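Local structure of desmoplakin (Homo sapiens, 3R6N) at residues I268-R274 with L333-N339; Q296-H300 with G323-L327; G302-I306 with V318-G322. The protein probably helps link adhesion complexes to the cytoskeleton at desmosomes, through a plakin domain built of spectrin repeats with an SH3 domain. The contacts are given in a common frame with arbitrary orientation. Numbering follows the deposited sequence.

Contact 1. Residues I268-R274 with L333-N339; sequences IVQLKPR and LIIPPPN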
ATOM      1  N   ILE A 268      -7.852   0.533   7.020  1.00 68.10           N
ATOM      2  CA  ILE A 268      -7.359   1.742   6.371  1.00 69.31           C
ATOM      3  C   ILE A 268      -6.148   2.327   7.085  1.00 67.15           C
ATOM      4  O   ILE A 268      -6.167   2.553   8.293  1.00 65.79           O
ATOM      5  CB  ILE A 268      -8.450   2.814   6.244  1.00 70.24           C
ATOM      6  CG1 ILE A 268      -9.579   2.306   5.347  1.00 72.85           C
ATOM      7  CG2 ILE A 268      -7.863   4.094   5.672  1.00 70.35           C
ATOM      8  CD1 ILE A 268      -9.124   1.891   3.968  1.00 74.73           C
ATOM      9  N   VAL A 269      -5.100   2.575   6.312  1.00 65.73           N
ATOM     10  CA  VAL A 269      -3.825   3.044   6.832  1.00 63.77           C
ATOM     11  C   VAL A 269      -3.888   4.536   7.184  1.00 63.32           C
ATOM     12  O   VAL A 269      -4.906   5.186   6.950  1.00 64.29           O
ATOM     13  CB  VAL A 269      -2.719   2.788   5.786  1.00 64.36           C
ATOM     14  CG1 VAL A 269      -2.576   3.984   4.859  1.00 65.44           C
ATOM     15  CG2 VAL A 269      -1.404   2.442   6.461  1.00 62.32           C
ATOM     16  N   GLN A 270      -2.808   5.074   7.751  1.00 72.79           N
ATOM     17  CA  GLN A 270      -2.745   6.496   8.082  1.00 73.23           C
ATOM     18  C   GLN A 270      -1.768   7.252   7.191  1.00 73.00           C
ATOM     19  O   GLN A 270      -0.620   6.846   7.031  1.00 71.98           O
ATOM     20  CB  GLN A 270      -2.353   6.696   9.541  1.00 73.81           C
ATOM     21  CG  GLN A 270      -3.428   6.302  10.523  1.00 74.96           C
ATOM     22  CD  GLN A 270      -3.233   6.942  11.881  1.00 71.79           C
ATOM     23  OE1 GLN A 270      -2.965   8.141  11.982  1.00 73.63           O
ATOM     24  NE2 GLN A 270      -3.370   6.146  12.938  1.00 71.04           N
ATOM     25  N   LEU A 271      -2.224   8.366   6.628  1.00 62.54           N
ATOM     26  CA  LEU A 271      -1.410   9.151   5.704  1.00 64.93           C
ATOM     27  C   LEU A 271      -1.024  10.537   6.228  1.00 63.23           C
ATOM     28  O   LEU A 271       0.091  10.998   5.998  1.00 62.82           O
ATOM     29  CB  LEU A 271      -2.121   9.287   4.355  1.00 66.83           C
ATOM     30  CG  LEU A 271      -1.764   8.270   3.268  1.00 68.00           C
ATOM     31  CD1 LEU A 271      -1.608   6.883   3.846  1.00 66.79           C
ATOM     32  CD2 LEU A 271      -2.804   8.280   2.155  1.00 71.60           C
ATOM     33  N   LYS A 272      -1.937  11.207   6.920  1.00 70.61           N
ATOM     34  CA  LYS A 272      -1.671  12.575   7.359  1.00 72.34           C
ATOM     35  C   LYS A 272      -0.372  12.722   8.156  1.00 72.73           C
ATOM     36  O   LYS A 272       0.376  13.677   7.950  1.00 73.61           O
ATOM     37  CB  LYS A 272      -2.852  13.142   8.145  1.00 74.51           C
ATOM     38  CG  LYS A 272      -4.090  13.354   7.299  1.00 74.68           C
ATOM     39  CD  LYS A 272      -5.195  14.019   8.092  1.00 76.92           C
ATOM     40  CE  LYS A 272      -6.448  14.172   7.254  1.00 77.13           C
ATOM     41  NZ  LYS A 272      -6.204  15.034   6.063  1.00 77.59           N
ATOM     42  N   PRO A 273      -0.098  11.778   9.069  1.00 64.85           N
ATOM     43  CA  PRO A 273       1.121  11.884   9.881  1.00 65.22           C
ATOM     44  C   PRO A 273       2.411  11.856   9.061  1.00 63.88           C
ATOM     45  O   PRO A 273       3.477  12.161   9.590  1.00 64.22           O
ATOM     46  CB  PRO A 273       1.036  10.658  10.790  1.00 65.28           C
ATOM     47  CG  PRO A 273      -0.422  10.367  10.885  1.00 65.32           C
ATOM     48  CD  PRO A 273      -0.968  10.681   9.524  1.00 64.26           C
ATOM     49  N   ARG A 274       2.320  11.507   7.785  1.00 60.82           N
ATOM     50  CA  ARG A 274       3.502  11.494   6.932  1.00 59.20           C
ATOM     51  C   ARG A 274       4.008  12.905   6.678  1.00 60.46           C
ATOM     52  O   ARG A 274       5.186  13.099   6.369  1.00 59.75           O
ATOM     53  CB  ARG A 274       3.221  10.788   5.609  1.00 62.76           C
ATOM     54  CG  ARG A 274       2.749   9.366   5.770  1.00 62.03           C
ATOM     55  CD  ARG A 274       2.847   8.598   4.472  1.00 62.13           C
ATOM     56  NE  ARG A 274       4.235   8.328   4.110  1.00 60.98           N
ATOM     57  CZ  ARG A 274       4.940   7.303   4.576  1.00 59.59           C
ATOM     58  NH1 ARG A 274       4.393   6.448   5.426  1.00 59.35           N
ATOM     59  NH2 ARG A 274       6.196   7.138   4.191  1.00 58.60           N
ATOM     60  N   LEU A 333       8.786   2.961   5.689  1.00 54.97           N
ATOM     61  CA  LEU A 333       7.952   3.012   6.885  1.00 55.12           C
ATOM     62  C   LEU A 333       6.509   3.380   6.555  1.00 52.59           C
ATOM     63  O   LEU A 333       6.249   4.382   5.887  1.00 51.31           O
ATOM     64  CB  LEU A 333       8.511   4.019   7.888  1.00 57.81           C
ATOM     65  CG  LEU A 333       9.847   3.720   8.560  1.00 60.44           C
ATOM     66  CD1 LEU A 333      10.385   4.982   9.213  1.00 62.94           C
ATOM     67  CD2 LEU A 333       9.704   2.594   9.572  1.00 61.52           C
ATOM     68  N   ILE A 334       5.571   2.571   7.032  1.00 52.79           N
ATOM     69  CA  ILE A 334       4.156   2.861   6.851  1.00 51.16           C
ATOM     70  C   ILE A 334       3.525   3.155   8.209  1.00 53.30           C
ATOM     71  O   ILE A 334       4.140   2.908   9.248  1.00 55.90           O
ATOM     72  CB  ILE A 334       3.427   1.687   6.163  1.00 50.09           C
ATOM     73  CG1 ILE A 334       2.121   2.159   5.523  1.00 48.64           C
ATOM     74  CG2 ILE A 334       3.182   0.547   7.145  1.00 51.56           C
ATOM     75  CD1 ILE A 334       1.636   1.253   4.420  1.00 48.70           C
ATOM     76  N   ILE A 335       2.309   3.695   8.204  1.00 60.92           N
ATOM     77  CA  ILE A 335       1.604   3.990   9.448  1.00 64.20           C
ATOM     78  C   ILE A 335       0.320   3.171   9.526  1.00 63.86           C
ATOM     79  O   ILE A 335      -0.740   3.618   9.093  1.00 62.87           O
ATOM     80  CB  ILE A 335       1.273   5.493   9.578  1.00 65.50           C
ATOM     81  CG1 ILE A 335       2.469   6.347   9.143  1.00 65.19           C
ATOM     82  CG2 ILE A 335       0.850   5.827  11.000  1.00 70.28           C
ATOM     83  CD1 ILE A 335       2.263   7.837   9.315  1.00 67.27           C
ATOM     84  N   PRO A 336       0.410   1.966  10.095  1.00 61.46           N
ATOM     85  CA  PRO A 336      -0.696   1.005  10.073  1.00 61.39           C
ATOM     86  C   PRO A 336      -1.910   1.489  10.867  1.00 64.31           C
ATOM     87  O   PRO A 336      -1.780   2.389  11.706  1.00 66.91           O
ATOM     88  CB  PRO A 336      -0.083  -0.224  10.743  1.00 63.54           C
ATOM     89  CG  PRO A 336       0.924   0.342  11.669  1.00 65.69           C
ATOM     90  CD  PRO A 336       1.523   1.498  10.935  1.00 62.97           C
ATOM     91  N   PRO A 337      -3.088   0.899  10.598  1.00 61.58           N
ATOM     92  CA  PRO A 337      -4.318   1.180  11.344  1.00 65.13           C
ATOM     93  C   PRO A 337      -4.131   0.855  12.819  1.00 70.32           C
ATOM     94  O   PRO A 337      -3.113   0.262  13.173  1.00 70.53           O
ATOM     95  CB  PRO A 337      -5.344   0.237  10.699  1.00 63.77           C
ATOM     96  CG  PRO A 337      -4.547  -0.773   9.970  1.00 60.92           C
ATOM     97  CD  PRO A 337      -3.323  -0.062   9.510  1.00 58.64           C
ATOM     98  N   PRO A 338      -5.100   1.228  13.668  1.00 77.21           N
ATOM     99  CA  PRO A 338      -6.372   1.846  13.277  1.00 77.88           C
ATOM    100  C   PRO A 338      -6.263   3.341  12.979  1.00 77.72           C
ATOM    101  O   PRO A 338      -5.618   4.082  13.723  1.00 80.34           O
ATOM    102  CB  PRO A 338      -7.246   1.619  14.507  1.00 84.06           C
ATOM    103  CG  PRO A 338      -6.286   1.674  15.634  1.00 87.44           C
ATOM    104  CD  PRO A 338      -5.013   1.044  15.128  1.00 83.06           C
ATOM    105  N   ASN A 339      -6.891   3.767  11.886  1.00 70.82           N
ATOM    106  CA  ASN A 339      -6.988   5.181  11.556  1.00 70.87           C
ATOM    107  C   ASN A 339      -8.267   5.767  12.136  1.00 76.31           C
ATOM    108  O   ASN A 339      -9.359   5.482  11.650  1.00 75.64           O
ATOM    109  CB  ASN A 339      -6.941   5.384  10.040  1.00 64.80           C
ATOM    110  CG  ASN A 339      -7.263   6.810   9.630  1.00 65.01           C
ATOM    111  OD1 ASN A 339      -7.464   7.686  10.475  1.00 69.74           O
ATOM    112  ND2 ASN A 339      -7.309   7.054   8.325  1.00 60.84           N
TER

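Contact 2. Residues Q296-H300 with G323-L327; sequences QKIVH and GVDML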
ATOM      1  N   GLN A 296      25.463  -1.239  12.140  1.00108.95           N
ATOM      2  CA  GLN A 296      25.168  -1.745  13.478  1.00113.44           C
ATOM      3  C   GLN A 296      23.808  -1.307  14.003  1.00110.72           C
ATOM      4  O   GLN A 296      23.392  -1.734  15.079  1.00114.62           O
ATOM      5  CB  GLN A 296      26.259  -1.353  14.479  1.00116.72           C
ATOM      6  CG  GLN A 296      27.636  -1.909  14.143  1.00120.76           C
ATOM      7  CD  GLN A 296      27.617  -3.395  13.864  1.00126.45           C
ATOM      8  OE1 GLN A 296      26.977  -4.166  14.578  1.00131.00           O
ATOM      9  NE2 GLN A 296      28.312  -3.804  12.808  1.00127.02           N
ATOM     10  N   LYS A 297      23.117  -0.459  13.248  1.00110.02           N
ATOM     11  CA  LYS A 297      21.745  -0.085  13.579  1.00107.35           C
ATOM     12  C   LYS A 297      20.816  -0.670  12.527  1.00105.41           C
ATOM     13  O   LYS A 297      20.866  -0.289  11.355  1.00102.17           O
ATOM     14  CB  LYS A 297      21.586   1.438  13.696  1.00103.29           C
ATOM     15  CG  LYS A 297      22.078   2.001  15.032  1.00105.89           C
ATOM     16  CD  LYS A 297      22.071   3.522  15.059  1.00103.15           C
ATOM     17  CE  LYS A 297      22.701   4.054  16.345  1.00106.58           C
ATOM     18  NZ  LYS A 297      22.948   5.524  16.269  1.00105.30           N
ATOM     19  N   ILE A 298      19.984  -1.614  12.952  1.00 93.15           N
ATOM     20  CA  ILE A 298      19.166  -2.396  12.029  1.00 89.62           C
ATOM     21  C   ILE A 298      17.698  -2.473  12.450  1.00 85.78           C
ATOM     22  O   ILE A 298      17.388  -2.693  13.621  1.00 88.21           O
ATOM     23  CB  ILE A 298      19.734  -3.834  11.874  1.00 93.40           C
ATOM     24  CG1 ILE A 298      18.655  -4.813  11.412  1.00 88.80           C
ATOM     25  CG2 ILE A 298      20.339  -4.317  13.176  1.00100.24           C
ATOM     26  CD1 ILE A 298      18.408  -4.795   9.921  1.00 84.57           C
ATOM     27  N   VAL A 299      16.801  -2.281  11.484  1.00 84.45           N
ATOM     28  CA  VAL A 299      15.374  -2.529  11.682  1.00 81.23           C
ATOM     29  C   VAL A 299      14.893  -3.624  10.736  1.00 78.05           C
ATOM     30  O   VAL A 299      15.279  -3.664   9.568  1.00 76.77           O
ATOM     31  CB  VAL A 299      14.507  -1.257  11.481  1.00 76.20           C
ATOM     32  CG1 VAL A 299      14.654  -0.316  12.667  1.00 78.16           C
ATOM     33  CG2 VAL A 299      14.851  -0.557  10.173  1.00 73.68           C
ATOM     34  N   HIS A 300      14.053  -4.515  11.250  1.00 85.53           N
ATOM     35  CA  HIS A 300      13.560  -5.640  10.467  1.00 83.44           C
ATOM     36  C   HIS A 300      12.152  -5.397   9.943  1.00 78.82           C
ATOM     37  O   HIS A 300      11.335  -4.752  10.601  1.00 77.70           O
ATOM     38  CB  HIS A 300      13.574  -6.927  11.297  1.00 86.60           C
ATOM     39  CG  HIS A 300      14.938  -7.346  11.745  1.00 91.86           C
ATOM     40  ND1 HIS A 300      15.437  -7.041  12.996  1.00 96.31           N
ATOM     41  CD2 HIS A 300      15.908  -8.049  11.117  1.00 94.35           C
ATOM     42  CE1 HIS A 300      16.654  -7.536  13.114  1.00100.93           C
ATOM     43  NE2 HIS A 300      16.966  -8.152  11.986  1.00 99.67           N
ATOM     44  N   GLY A 323      14.162   0.496  21.808  1.00 85.31           N
ATOM     45  CA  GLY A 323      14.449   1.805  22.363  1.00 84.12           C
ATOM     46  C   GLY A 323      15.579   2.491  21.622  1.00 80.70           C
ATOM     47  O   GLY A 323      16.095   3.521  22.059  1.00 81.00           O
ATOM     48  N   VAL A 324      15.958   1.914  20.488  1.00 92.00           N
ATOM     49  CA  VAL A 324      17.068   2.422  19.694  1.00 89.31           C
ATOM     50  C   VAL A 324      16.634   3.522  18.725  1.00 83.42           C
ATOM     51  O   VAL A 324      15.874   3.275  17.790  1.00 80.10           O
ATOM     52  CB  VAL A 324      17.732   1.286  18.900  1.00 90.26           C
ATOM     53  CG1 VAL A 324      18.983   1.788  18.189  1.00 88.15           C
ATOM     54  CG2 VAL A 324      18.064   0.126  19.826  1.00 97.47           C
ATOM     55  N   ASP A 325      17.116   4.738  18.962  1.00104.29           N
ATOM     56  CA  ASP A 325      16.881   5.844  18.044  1.00100.37           C
ATOM     57  C   ASP A 325      17.667   5.605  16.765  1.00 97.94           C
ATOM     58  O   ASP A 325      18.813   5.165  16.810  1.00 99.70           O
ATOM     59  CB  ASP A 325      17.320   7.172  18.671  1.00101.31           C
ATOM     60  CG  ASP A 325      16.277   7.755  19.610  1.00 99.29           C
ATOM     61  OD1 ASP A 325      15.308   7.041  19.951  1.00 98.94           O
ATOM     62  OD2 ASP A 325      16.429   8.932  20.011  1.00 98.78           O
ATOM     63  N   MET A 326      17.050   5.890  15.625  1.00 82.10           N
ATOM     64  CA  MET A 326      17.743   5.785  14.347  1.00 80.21           C
ATOM     65  C   MET A 326      17.032   6.526  13.216  1.00 77.39           C
ATOM     66  O   MET A 326      15.817   6.718  13.245  1.00 76.30           O
ATOM     67  CB  MET A 326      17.982   4.320  13.973  1.00 80.63           C
ATOM     68  CG  MET A 326      16.726   3.497  13.743  1.00 79.70           C
ATOM     69  SD  MET A 326      17.120   1.780  13.338  1.00 81.32           S
ATOM     70  CE  MET A 326      17.694   1.173  14.920  1.00 87.76           C
ATOM     71  N   LEU A 327      17.817   6.958  12.234  1.00 72.91           N
ATOM     72  CA  LEU A 327      17.285   7.607  11.044  1.00 71.40           C
ATOM     73  C   LEU A 327      17.024   6.575   9.970  1.00 69.52           C
ATOM     74  O   LEU A 327      17.960   6.059   9.361  1.00 69.83           O
ATOM     75  CB  LEU A 327      18.273   8.636  10.504  1.00 73.01           C
ATOM     76  CG  LEU A 327      18.533   9.870  11.357  1.00 75.82           C
ATOM     77  CD1 LEU A 327      19.688  10.663  10.778  1.00 77.95           C
ATOM     78  CD2 LEU A 327      17.273  10.715  11.443  1.00 72.23           C
TER

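Contact 3. Residues G302-I306 with V318-G322; sequences GDECI and VTGPG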
ATOM      1  N   GLY A 302       8.509  -5.466   9.462  1.00 64.88           N
ATOM      2  CA  GLY A 302       7.465  -5.782  10.411  1.00 65.35           C
ATOM      3  C   GLY A 302       7.717  -5.235  11.803  1.00 66.06           C
ATOM      4  O   GLY A 302       6.848  -5.333  12.669  1.00 67.61           O
ATOM      5  N   ASP A 303       8.896  -4.666  12.034  1.00 82.28           N
ATOM      6  CA  ASP A 303       9.193  -4.062  13.330  1.00 86.91           C
ATOM      7  C   ASP A 303       8.278  -2.865  13.602  1.00 85.85           C
ATOM      8  O   ASP A 303       7.978  -2.084  12.699  1.00 81.52           O
ATOM      9  CB  ASP A 303      10.660  -3.626  13.415  1.00 89.69           C
ATOM     10  CG  ASP A 303      11.610  -4.791  13.633  1.00 93.16           C
ATOM     11  OD1 ASP A 303      11.129  -5.926  13.848  1.00 93.33           O
ATOM     12  OD2 ASP A 303      12.840  -4.566  13.598  1.00 96.13           O
ATOM     13  N   GLU A 304       7.830  -2.731  14.848  1.00 78.74           N
ATOM     14  CA  GLU A 304       7.051  -1.569  15.256  1.00 77.67           C
ATOM     15  C   GLU A 304       7.971  -0.458  15.739  1.00 79.31           C
ATOM     16  O   GLU A 304       8.752  -0.646  16.667  1.00 84.26           O
ATOM     17  CB  GLU A 304       6.045  -1.931  16.349  1.00 81.71           C
ATOM     18  CG  GLU A 304       5.456  -0.709  17.049  1.00 83.15           C
ATOM     19  CD  GLU A 304       4.306  -1.040  17.994  1.00 87.25           C
ATOM     20  OE1 GLU A 304       4.455  -0.797  19.216  1.00 93.37           O
ATOM     21  OE2 GLU A 304       3.256  -1.527  17.512  1.00 85.06           O
ATOM     22  N   CYS A 305       7.877   0.702  15.101  1.00 71.62           N
ATOM     23  CA  CYS A 305       8.695   1.846  15.475  1.00 73.57           C
ATOM     24  C   CYS A 305       7.835   3.002  15.956  1.00 74.77           C
ATOM     25  O   CYS A 305       6.654   3.093  15.631  1.00 72.55           O
ATOM     26  CB  CYS A 305       9.533   2.317  14.288  1.00 70.14           C
ATOM     27  SG  CYS A 305      10.708   1.113  13.635  1.00 70.00           S
ATOM     28  N   ILE A 306       8.441   3.890  16.732  1.00 78.52           N
ATOM     29  CA  ILE A 306       7.777   5.116  17.138  1.00 77.03           C
ATOM     30  C   ILE A 306       8.422   6.281  16.406  1.00 74.30           C
ATOM     31  O   ILE A 306       9.643   6.356  16.300  1.00 75.28           O
ATOM     32  CB  ILE A 306       7.848   5.341  18.667  1.00 79.39           C
ATOM     33  CG1 ILE A 306       7.004   4.296  19.411  1.00 83.11           C
ATOM     34  CG2 ILE A 306       7.388   6.748  19.022  1.00 77.04           C
ATOM     35  CD1 ILE A 306       7.708   2.963  19.628  1.00 88.57           C
ATOM     36  N   VAL A 318      13.422   7.847  14.191  1.00 74.17           N
ATOM     37  CA  VAL A 318      12.541   6.775  14.616  1.00 73.94           C
ATOM     38  C   VAL A 318      13.170   6.004  15.764  1.00 77.40           C
ATOM     39  O   VAL A 318      14.383   5.848  15.823  1.00 78.83           O
ATOM     40  CB  VAL A 318      12.256   5.819  13.434  1.00 69.87           C
ATOM     41  CG1 VAL A 318      11.888   4.442  13.933  1.00 69.65           C
ATOM     42  CG2 VAL A 318      11.165   6.385  12.537  1.00 66.01           C
ATOM     43  N   THR A 319      12.344   5.524  16.683  1.00 69.29           N
ATOM     44  CA  THR A 319      12.843   4.733  17.801  1.00 73.87           C
ATOM     45  C   THR A 319      12.292   3.306  17.764  1.00 73.69           C
ATOM     46  O   THR A 319      11.641   2.910  16.798  1.00 69.08           O
ATOM     47  CB  THR A 319      12.547   5.425  19.160  1.00 73.92           C
ATOM     48  OG1 THR A 319      12.632   4.471  20.225  1.00 77.11           O
ATOM     49  CG2 THR A 319      11.165   6.056  19.158  1.00 68.40           C
ATOM     50  N   GLY A 320      12.575   2.533  18.809  1.00104.00           N
ATOM     51  CA  GLY A 320      12.081   1.173  18.927  1.00105.58           C
ATOM     52  C   GLY A 320      12.620   0.260  17.846  1.00101.85           C
ATOM     53  O   GLY A 320      13.320   0.716  16.944  1.00 98.82           O
ATOM     54  N   PRO A 321      12.303  -1.041  17.936  1.00104.79           N
ATOM     55  CA  PRO A 321      11.523  -1.609  19.038  1.00109.44           C
ATOM     56  C   PRO A 321      12.420  -2.008  20.206  1.00117.83           C
ATOM     57  O   PRO A 321      11.973  -2.703  21.119  1.00123.28           O
ATOM     58  CB  PRO A 321      10.914  -2.855  18.405  1.00107.22           C
ATOM     59  CG  PRO A 321      11.971  -3.309  17.467  1.00106.13           C
ATOM     60  CD  PRO A 321      12.572  -2.045  16.892  1.00102.02           C
ATOM     61  N   GLY A 322      13.675  -1.575  20.165  1.00 94.49           N
ATOM     62  CA  GLY A 322      14.597  -1.815  21.257  1.00103.06           C
ATOM     63  C   GLY A 322      15.024  -0.510  21.901  1.00103.43           C
ATOM     64  O   GLY A 322      16.108  -0.410  22.468  1.00106.92           O
TER

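Contact 1. Residues I268-R274 with L333-N339
Side-chain geometry does much of the work where the two ends of an inserted domain meet. Gln270 N donates to Ile335 O (2.9 Å), the one backbone-to-backbone hydrogen bond between 268-274 and 333-339. Ile335, with rotamer m,t, reaches across so that its CD1 lies 3.4 Å from Pro273 CB and 3.9 Å from Arg274 CG. Val269, with chi1 p, brings CG2 to 3.7 Å from Ile334 CG1. Here the SH3 domain, which in plakins is inserted into a spectrin repeat, joins the helical rod: 268-274 follows helix 234-265, while segment 333-339 leads into helix 340-384. Arg274 folds back through its m,t,p rotamer, and Leu333 O accepts from both NH1 (2.8 Å) and NH2 (3.2 Å); NH2 is also hydrogen-bonded to Ser330 O. Asn339, chi1 t, sits at the N-cap, with OD1 bound to Leu341 N, while its ND2 makes a weak bond to Val269 O (3.3 Å). Also weak is the bond from Gln270 NE2 to Pro338 O (3.2 Å), just past the cis peptide before Pro338.

Contact 2. Residues Q296-H300 with G323-L327
This is a side-chain contact, without hydrogen bonds between the segments, in which a strand of the long loop after strand 285-288 lies against the start of strand 326-329. The CA atoms of Lys297 and Met326, the nearest pair, are 7.1 Å apart, too far for the backbones to pair as neighbouring strands, so side chains must fill the space. Met326 does most of this. Its CA-to-CB bond points toward 296-300, and its p,t,p conformation carries the thioether across the gap: SD is 3.3 Å from Val299 CG1, while CE ends 4.1 Å from Lys297 CB and 4.1 Å from Ile298 O. In SH3 terms, 297-299 pairs with 292-294 in the small hairpin of the RT loop, and 323-327 leads out of the distal loop into its following strand; the contact thus lays the RT loop against one face of the outermost strand 326-329. Strand alternation sorts the residues, with Lys297 facing the other segment and Ile298 directed away from it. The extended aliphatic part of Lys297 reaches toward 323-327, its CG 4.4 Å from Val324 CG1 and its CD 4.0 Å from Asp325 O. Asp325 itself points its CA-to-CB bond away and forms a salt bridge with Lys308, while the backbone of Met326 is hydrogen-bonded to Val318 in the adjacent strand.

Contact 3. Residues G302-I306 with V318-G322
Val318 opens the second segment with a backbone approach, its CA 3.4 Å from Ile306 O in a CA-H...O contact. Its side chain, like that of Cys305, packs on Leu286 of strand 285-288, and its backbone is also bonded to Met326 on the opposite flank of the strand. At Thr319 the two segments are hydrogen-bonded in both directions: Thr319 N gives a good bond to Ile306 O (2.9 Å), and Ile306 N gives a weak one to Thr319 O (3.3 Å). Between the side chains of this pair, Thr319 CG2 lies 3.4 Å from Ile306 CB. The pairing belongs to the beta hairpin of strands 304-309 and 315-319, whose connecting turn is the n-Src loop of an SH3 fold; 302-306 and 318-322 form its open end, where the chains diverge. Gly320 comes next, at a positive phi of 64°. A beta carbon here would point toward 302-306 and sit only 3.4 Å from both Glu304 O and Ile306 CD1, so the lack of a side chain suits the close approach. A cis peptide then leads to Pro321, which turns the chain so that its CB lies 3.5 Å from Glu304 O and its CG 4.1 Å from Asp303 CG. The carboxylate of Asp303 has its stronger partner elsewhere, OD2 accepting from the backbone N of His300.

How the contacts relate
All three contacts belong to the SH3 domain and nest along the chain: contact 3 lies within the loop closed by contact 2, which lies within the loop closed by contact 1. Each reaches the same five-stranded antiparallel sheet. Contacts 2 and 3 are close neighbours, their centres 8 Å apart, joined where strands 315-319 and 326-329 run side by side. Contact 1 lies farther off, with its centre 15 Å from that of contact 3 and 20 Å from that of contact 2, yet Leu333 CD1 meets Val318 CG2 at 3.7 Å. In this inserted domain the two inner contacts lie within the SH3 fold, while contact 1 brings its entry and exit together next to the spectrin-repeat rod.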